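Protein (thiaminase I) (PDB 3THI) catalyses the degradation of thiamin as a thiaminase I, a transferase that probably passes its pyrimidine part to a nucleophile. Local coordinates at residues G146-K157 against L195-Y206. Numbering follows the deposited sequence.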
ATOM      1  N   GLY A 146      24.279   3.574   2.434  1.00 14.66           N
ATOM      2  CA  GLY A 146      23.378   3.087   1.413  1.00 14.43           C
ATOM      3  C   GLY A 146      21.890   3.194   1.640  1.00 15.90           C
ATOM      4  O   GLY A 146      21.410   3.764   2.628  1.00 15.68           O
ATOM      5  N   LEU A 147      21.166   2.637   0.675  1.00 16.53           N
ATOM      6  CA  LEU A 147      19.717   2.613   0.671  1.00 13.91           C
ATOM      7  C   LEU A 147      19.148   1.259   1.044  1.00 15.72           C
ATOM      8  O   LEU A 147      19.626   0.224   0.585  1.00 17.96           O
ATOM      9  CB  LEU A 147      19.189   2.975  -0.723  1.00 12.92           C
ATOM     10  CG  LEU A 147      17.678   2.805  -0.928  1.00 10.72           C
ATOM     11  CD1 LEU A 147      16.924   3.843  -0.109  1.00  9.49           C
ATOM     12  CD2 LEU A 147      17.329   2.911  -2.401  1.00 12.37           C
ATOM     13  N   LEU A 148      18.125   1.279   1.888  1.00 14.85           N
ATOM     14  CA  LEU A 148      17.420   0.064   2.265  1.00 16.33           C
ATOM     15  C   LEU A 148      16.094   0.155   1.524  1.00 14.40           C
ATOM     16  O   LEU A 148      15.377   1.146   1.652  1.00 14.71           O
ATOM     17  CB  LEU A 148      17.162   0.006   3.774  1.00 18.99           C
ATOM     18  CG  LEU A 148      18.256  -0.589   4.665  1.00 17.04           C
ATOM     19  CD1 LEU A 148      17.888  -0.410   6.122  1.00 14.56           C
ATOM     20  CD2 LEU A 148      18.377  -2.055   4.350  1.00 19.60           C
ATOM     21  N   ILE A 149      15.818  -0.831   0.679  1.00 13.17           N
ATOM     22  CA  ILE A 149      14.566  -0.857  -0.055  1.00 11.55           C
ATOM     23  C   ILE A 149      14.212  -2.266  -0.502  1.00 12.12           C
ATOM     24  O   ILE A 149      15.063  -3.037  -0.935  1.00  9.61           O
ATOM     25  CB  ILE A 149      14.570   0.092  -1.275  1.00  9.04           C
ATOM     26  CG1 ILE A 149      13.157   0.188  -1.869  1.00  9.98           C
ATOM     27  CG2 ILE A 149      15.580  -0.372  -2.312  1.00 10.62           C
ATOM     28  CD1 ILE A 149      13.038   1.064  -3.104  1.00  8.14           C
ATOM     29  N   ASN A 150      12.943  -2.605  -0.335  1.00 13.23           N
ATOM     30  CA  ASN A 150      12.435  -3.901  -0.729  1.00 14.17           C
ATOM     31  C   ASN A 150      12.033  -3.862  -2.204  1.00 14.96           C
ATOM     32  O   ASN A 150      11.096  -3.158  -2.600  1.00 17.19           O
ATOM     33  CB  ASN A 150      11.236  -4.279   0.154  1.00 13.00           C
ATOM     34  CG  ASN A 150      10.718  -5.673  -0.125  1.00 10.96           C
ATOM     35  OD1 ASN A 150      11.112  -6.308  -1.100  1.00 12.77           O
ATOM     36  ND2 ASN A 150       9.840  -6.161   0.741  1.00 13.07           N
ATOM     37  N   MET A 151      12.783  -4.586  -3.021  1.00 12.39           N
ATOM     38  CA  MET A 151      12.494  -4.663  -4.442  1.00 11.74           C
ATOM     39  C   MET A 151      12.440  -6.128  -4.847  1.00 10.52           C
ATOM     40  O   MET A 151      12.594  -6.459  -6.008  1.00 13.62           O
ATOM     41  CB  MET A 151      13.540  -3.892  -5.253  1.00 12.29           C
ATOM     42  CG  MET A 151      13.394  -2.386  -5.114  1.00 10.82           C
ATOM     43  SD  MET A 151      14.509  -1.405  -6.129  1.00 14.45           S
ATOM     44  CE  MET A 151      13.767  -1.553  -7.741  1.00 10.76           C
ATOM     45  N   ALA A 152      12.255  -6.996  -3.857  1.00 11.59           N
ATOM     46  CA  ALA A 152      12.160  -8.437  -4.060  1.00 14.50           C
ATOM     47  C   ALA A 152      10.749  -8.766  -4.556  1.00 18.74           C
ATOM     48  O   ALA A 152       9.784  -8.094  -4.200  1.00 19.91           O
ATOM     49  CB  ALA A 152      12.426  -9.153  -2.745  1.00 11.63           C
ATOM     50  N   GLY A 153      10.612  -9.823  -5.343  1.00 22.92           N
ATOM     51  CA  GLY A 153       9.286 -10.164  -5.841  1.00 22.76           C
ATOM     52  C   GLY A 153       9.026  -9.501  -7.181  1.00 21.38           C
ATOM     53  O   GLY A 153       9.286  -8.297  -7.343  1.00 18.85           O
ATOM     54  N   GLY A 154       8.526 -10.293  -8.135  1.00 18.05           N
ATOM     55  CA  GLY A 154       8.252  -9.806  -9.482  1.00 15.80           C
ATOM     56  C   GLY A 154       7.142  -8.777  -9.596  1.00 12.48           C
ATOM     57  O   GLY A 154       7.278  -7.806 -10.333  1.00 10.50           O
ATOM     58  N   THR A 155       6.073  -8.960  -8.831  1.00 12.23           N
ATOM     59  CA  THR A 155       4.946  -8.039  -8.874  1.00 14.74           C
ATOM     60  C   THR A 155       5.316  -6.684  -8.283  1.00 13.08           C
ATOM     61  O   THR A 155       4.833  -5.650  -8.753  1.00 13.51           O
ATOM     62  CB  THR A 155       3.683  -8.651  -8.191  1.00 15.00           C
ATOM     63  OG1 THR A 155       3.296  -9.837  -8.897  1.00 14.45           O
ATOM     64  CG2 THR A 155       2.516  -7.664  -8.213  1.00 16.32           C
ATOM     65  N   THR A 156       6.183  -6.685  -7.271  1.00 14.03           N
ATOM     66  CA  THR A 156       6.630  -5.432  -6.650  1.00 12.71           C
ATOM     67  C   THR A 156       7.385  -4.613  -7.701  1.00 12.04           C
ATOM     68  O   THR A 156       7.097  -3.433  -7.914  1.00 11.50           O
ATOM     69  CB  THR A 156       7.568  -5.694  -5.459  1.00 13.05           C
ATOM     70  OG1 THR A 156       6.836  -6.332  -4.412  1.00 19.16           O
ATOM     71  CG2 THR A 156       8.148  -4.398  -4.933  1.00 10.42           C
ATOM     72  N   LYS A 157       8.346  -5.263  -8.354  1.00 10.05           N
ATOM     73  CA  LYS A 157       9.137  -4.630  -9.395  1.00 12.19           C
ATOM     74  C   LYS A 157       8.226  -4.150 -10.528  1.00 12.55           C
ATOM     75  O   LYS A 157       8.354  -3.015 -10.991  1.00 12.88           O
ATOM     76  CB  LYS A 157      10.157  -5.616  -9.953  1.00 12.36           C
ATOM     77  CG  LYS A 157      11.199  -6.085  -8.971  1.00 18.29           C
ATOM     78  CD  LYS A 157      12.130  -7.070  -9.658  1.00 18.28           C
ATOM     79  CE  LYS A 157      12.845  -7.962  -8.688  1.00 14.51           C
ATOM     80  NZ  LYS A 157      11.979  -8.988  -8.101  1.00 14.73           N
ATOM     81  N   LEU A 195      17.986   2.673  -8.115  1.00 15.63           N
ATOM     82  CA  LEU A 195      17.558   2.240  -6.792  1.00 16.46           C
ATOM     83  C   LEU A 195      18.315   0.992  -6.366  1.00 16.01           C
ATOM     84  O   LEU A 195      18.748   0.886  -5.223  1.00 21.43           O
ATOM     85  CB  LEU A 195      16.067   1.938  -6.794  1.00 16.59           C
ATOM     86  CG  LEU A 195      15.109   3.111  -6.852  1.00 16.50           C
ATOM     87  CD1 LEU A 195      13.723   2.599  -7.153  1.00 14.50           C
ATOM     88  CD2 LEU A 195      15.154   3.881  -5.536  1.00 15.69           C
ATOM     89  N   ILE A 196      18.423   0.034  -7.282  1.00 14.23           N
ATOM     90  CA  ILE A 196      19.136  -1.212  -7.034  1.00 15.41           C
ATOM     91  C   ILE A 196      20.610  -0.891  -6.797  1.00 15.75           C
ATOM     92  O   ILE A 196      21.254  -1.449  -5.907  1.00 16.25           O
ATOM     93  CB  ILE A 196      18.976  -2.169  -8.233  1.00 13.50           C
ATOM     94  CG1 ILE A 196      17.529  -2.677  -8.292  1.00 12.62           C
ATOM     95  CG2 ILE A 196      19.977  -3.308  -8.155  1.00 13.18           C
ATOM     96  CD1 ILE A 196      17.144  -3.333  -9.613  1.00 12.71           C
ATOM     97  N   ASN A 197      21.121   0.049  -7.582  1.00 14.91           N
ATOM     98  CA  ASN A 197      22.505   0.472  -7.458  1.00 16.60           C
ATOM     99  C   ASN A 197      22.783   1.065  -6.067  1.00 16.07           C
ATOM    100  O   ASN A 197      23.859   0.853  -5.485  1.00 11.28           O
ATOM    101  CB  ASN A 197      22.830   1.507  -8.538  1.00 19.19           C
ATOM    102  CG  ASN A 197      24.304   1.818  -8.604  1.00 23.99           C
ATOM    103  OD1 ASN A 197      25.128   0.928  -8.841  1.00 29.66           O
ATOM    104  ND2 ASN A 197      24.649   3.069  -8.367  1.00 16.09           N
ATOM    105  N   MET A 198      21.814   1.809  -5.541  1.00 12.62           N
ATOM    106  CA  MET A 198      21.959   2.427  -4.224  1.00 17.17           C
ATOM    107  C   MET A 198      21.802   1.444  -3.059  1.00 18.11           C
ATOM    108  O   MET A 198      22.490   1.553  -2.039  1.00 15.42           O
ATOM    109  CB  MET A 198      20.960   3.583  -4.062  1.00 15.43           C
ATOM    110  CG  MET A 198      21.222   4.760  -5.009  1.00 13.87           C
ATOM    111  SD  MET A 198      20.252   6.220  -4.586  1.00 17.48           S
ATOM    112  CE  MET A 198      18.751   5.987  -5.648  1.00  9.03           C
ATOM    113  N   ALA A 199      20.912   0.473  -3.239  1.00 21.15           N
ATOM    114  CA  ALA A 199      20.608  -0.526  -2.219  1.00 19.34           C
ATOM    115  C   ALA A 199      21.491  -1.767  -2.240  1.00 19.96           C
ATOM    116  O   ALA A 199      21.766  -2.360  -1.191  1.00 17.09           O
ATOM    117  CB  ALA A 199      19.144  -0.938  -2.333  1.00 12.41           C
ATOM    118  N   GLY A 200      21.951  -2.137  -3.430  1.00 18.03           N
ATOM    119  CA  GLY A 200      22.745  -3.342  -3.573  1.00 17.34           C
ATOM    120  C   GLY A 200      21.794  -4.376  -4.150  1.00 16.57           C
ATOM    121  O   GLY A 200      20.612  -4.397  -3.805  1.00 15.01           O
ATOM    122  N   GLU A 201      22.296  -5.228  -5.033  1.00 17.80           N
ATOM    123  CA  GLU A 201      21.459  -6.234  -5.679  1.00 20.28           C
ATOM    124  C   GLU A 201      20.829  -7.219  -4.705  1.00 19.76           C
ATOM    125  O   GLU A 201      19.611  -7.349  -4.652  1.00 19.67           O
ATOM    126  CB  GLU A 201      22.258  -6.986  -6.749  1.00 18.59           C
ATOM    127  CG  GLU A 201      21.429  -7.965  -7.581  1.00 20.45           C
ATOM    128  CD  GLU A 201      22.225  -8.601  -8.709  1.00 21.76           C
ATOM    129  OE1 GLU A 201      23.377  -8.178  -8.949  1.00 25.00           O
ATOM    130  OE2 GLU A 201      21.704  -9.532  -9.362  1.00 26.05           O
ATOM    131  N   LYS A 202      21.668  -7.929  -3.956  1.00 18.58           N
ATOM    132  CA  LYS A 202      21.185  -8.912  -3.000  1.00 18.04           C
ATOM    133  C   LYS A 202      20.356  -8.279  -1.898  1.00 15.47           C
ATOM    134  O   LYS A 202      19.305  -8.805  -1.547  1.00 13.20           O
ATOM    135  CB  LYS A 202      22.336  -9.732  -2.408  1.00 19.26           C
ATOM    136  CG  LYS A 202      22.884 -10.793  -3.345  1.00 27.79           C
ATOM    137  CD  LYS A 202      24.041 -11.543  -2.697  1.00 34.27           C
ATOM    138  CE  LYS A 202      24.267 -12.898  -3.356  1.00 39.20           C
ATOM    139  NZ  LYS A 202      23.139 -13.844  -3.073  1.00 42.15           N
ATOM    140  N   PRO A 203      20.829  -7.159  -1.314  1.00 13.36           N
ATOM    141  CA  PRO A 203      20.021  -6.548  -0.258  1.00 13.02           C
ATOM    142  C   PRO A 203      18.637  -6.140  -0.764  1.00 12.46           C
ATOM    143  O   PRO A 203      17.646  -6.380  -0.081  1.00 16.01           O
ATOM    144  CB  PRO A 203      20.866  -5.350   0.158  1.00 10.36           C
ATOM    145  CG  PRO A 203      22.261  -5.861  -0.031  1.00 12.88           C
ATOM    146  CD  PRO A 203      22.164  -6.535  -1.369  1.00 14.72           C
ATOM    147  N   SER A 204      18.564  -5.580  -1.973  1.00  9.28           N
ATOM    148  CA  SER A 204      17.282  -5.168  -2.538  1.00 11.68           C
ATOM    149  C   SER A 204      16.394  -6.353  -2.901  1.00 11.89           C
ATOM    150  O   SER A 204      15.172  -6.234  -2.885  1.00 12.33           O
ATOM    151  CB  SER A 204      17.475  -4.293  -3.775  1.00 14.06           C
ATOM    152  OG  SER A 204      17.795  -5.078  -4.914  1.00 18.77           O
ATOM    153  N   GLN A 205      17.008  -7.500  -3.190  1.00 14.88           N
ATOM    154  CA  GLN A 205      16.265  -8.700  -3.578  1.00 14.04           C
ATOM    155  C   GLN A 205      16.008  -9.691  -2.458  1.00 14.07           C
ATOM    156  O   GLN A 205      15.324 -10.695  -2.647  1.00 15.27           O
ATOM    157  CB  GLN A 205      16.979  -9.414  -4.731  1.00 15.64           C
ATOM    158  CG  GLN A 205      17.062  -8.576  -5.973  1.00 13.96           C
ATOM    159  CD  GLN A 205      15.705  -8.041  -6.370  1.00 15.98           C
ATOM    160  OE1 GLN A 205      14.787  -8.813  -6.650  1.00 16.58           O
ATOM    161  NE2 GLN A 205      15.562  -6.719  -6.377  1.00  8.88           N
ATOM    162  N   TYR A 206      16.536  -9.384  -1.284  1.00  9.24           N
ATOM    163  CA  TYR A 206      16.401 -10.247  -0.129  1.00 12.92           C
ATOM    164  C   TYR A 206      14.970 -10.491   0.336  1.00 14.73           C
ATOM    165  O   TYR A 206      14.154  -9.575   0.402  1.00 16.96           O
ATOM    166  CB  TYR A 206      17.232  -9.690   1.026  1.00 13.40           C
ATOM    167  CG  TYR A 206      17.148 -10.523   2.271  1.00 13.72           C
ATOM    168  CD1 TYR A 206      17.848 -11.720   2.378  1.00 14.12           C
ATOM    169  CD2 TYR A 206      16.372 -10.110   3.352  1.00 14.16           C
ATOM    170  CE1 TYR A 206      17.781 -12.484   3.533  1.00 13.42           C
ATOM    171  CE2 TYR A 206      16.298 -10.866   4.506  1.00 12.80           C
ATOM    172  CZ  TYR A 206      17.004 -12.046   4.591  1.00 13.10           C
ATOM    173  OH  TYR A 206      16.935 -12.782   5.743  1.00 16.35           O
TER
HETATM  174  O   HOH W   1      19.891  -2.322   0.843  1.00 11.53           O
HETATM  175  O   HOH W   2      17.317  -3.236   0.824  1.00 12.88           O
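The carboxamide of Gln205 lies against the backbone of Met151, and its NE2 donates to Met151 O at 3.0 Å, arriving above the carbonyl plane rather than on a lone pair, with Met151 O tilted 23° from the amide plane. The same nitrogen also donates to Ser204 OG, which lies close to the amide plane, so two acceptors fix the turn of the flat group. At the oxygen end of the amide, Lys157 crosses obliquely with CE doubtfully close to OE1; its chain, bent at the last torsion (chi4 73°), leads NZ to a weak bond with Gly153 O. An alanine in place of Gln205 would probably leave Met151 O and Ser204 OG without the NE2 donor. Backbone bonds run alongside: Met151 N donates to Ser204 O at 2.9 Å, and Leu147 N reaches Met198 O at 3.2 Å. The arrangement is consistent with an alpha/beta lobe of the periplasmic-binding-protein type, where strand 147-149, parallel to strand 227-231, is crossed at -117° by residues 195-199, the end of helix 186-199. Between them Ile149 CG2 presses on Ala199 CB at 3.6 Å, while Leu147, its CG anti to the backbone N (chi1 172°), sends CD2 to Leu195 CD2. Farther along, Met151 crosses Leu195 at about a right angle, SD lying 3.7 Å from Leu195 CB. One water accepts from Ile149 N; another sits between Leu147 O and Ala199 O.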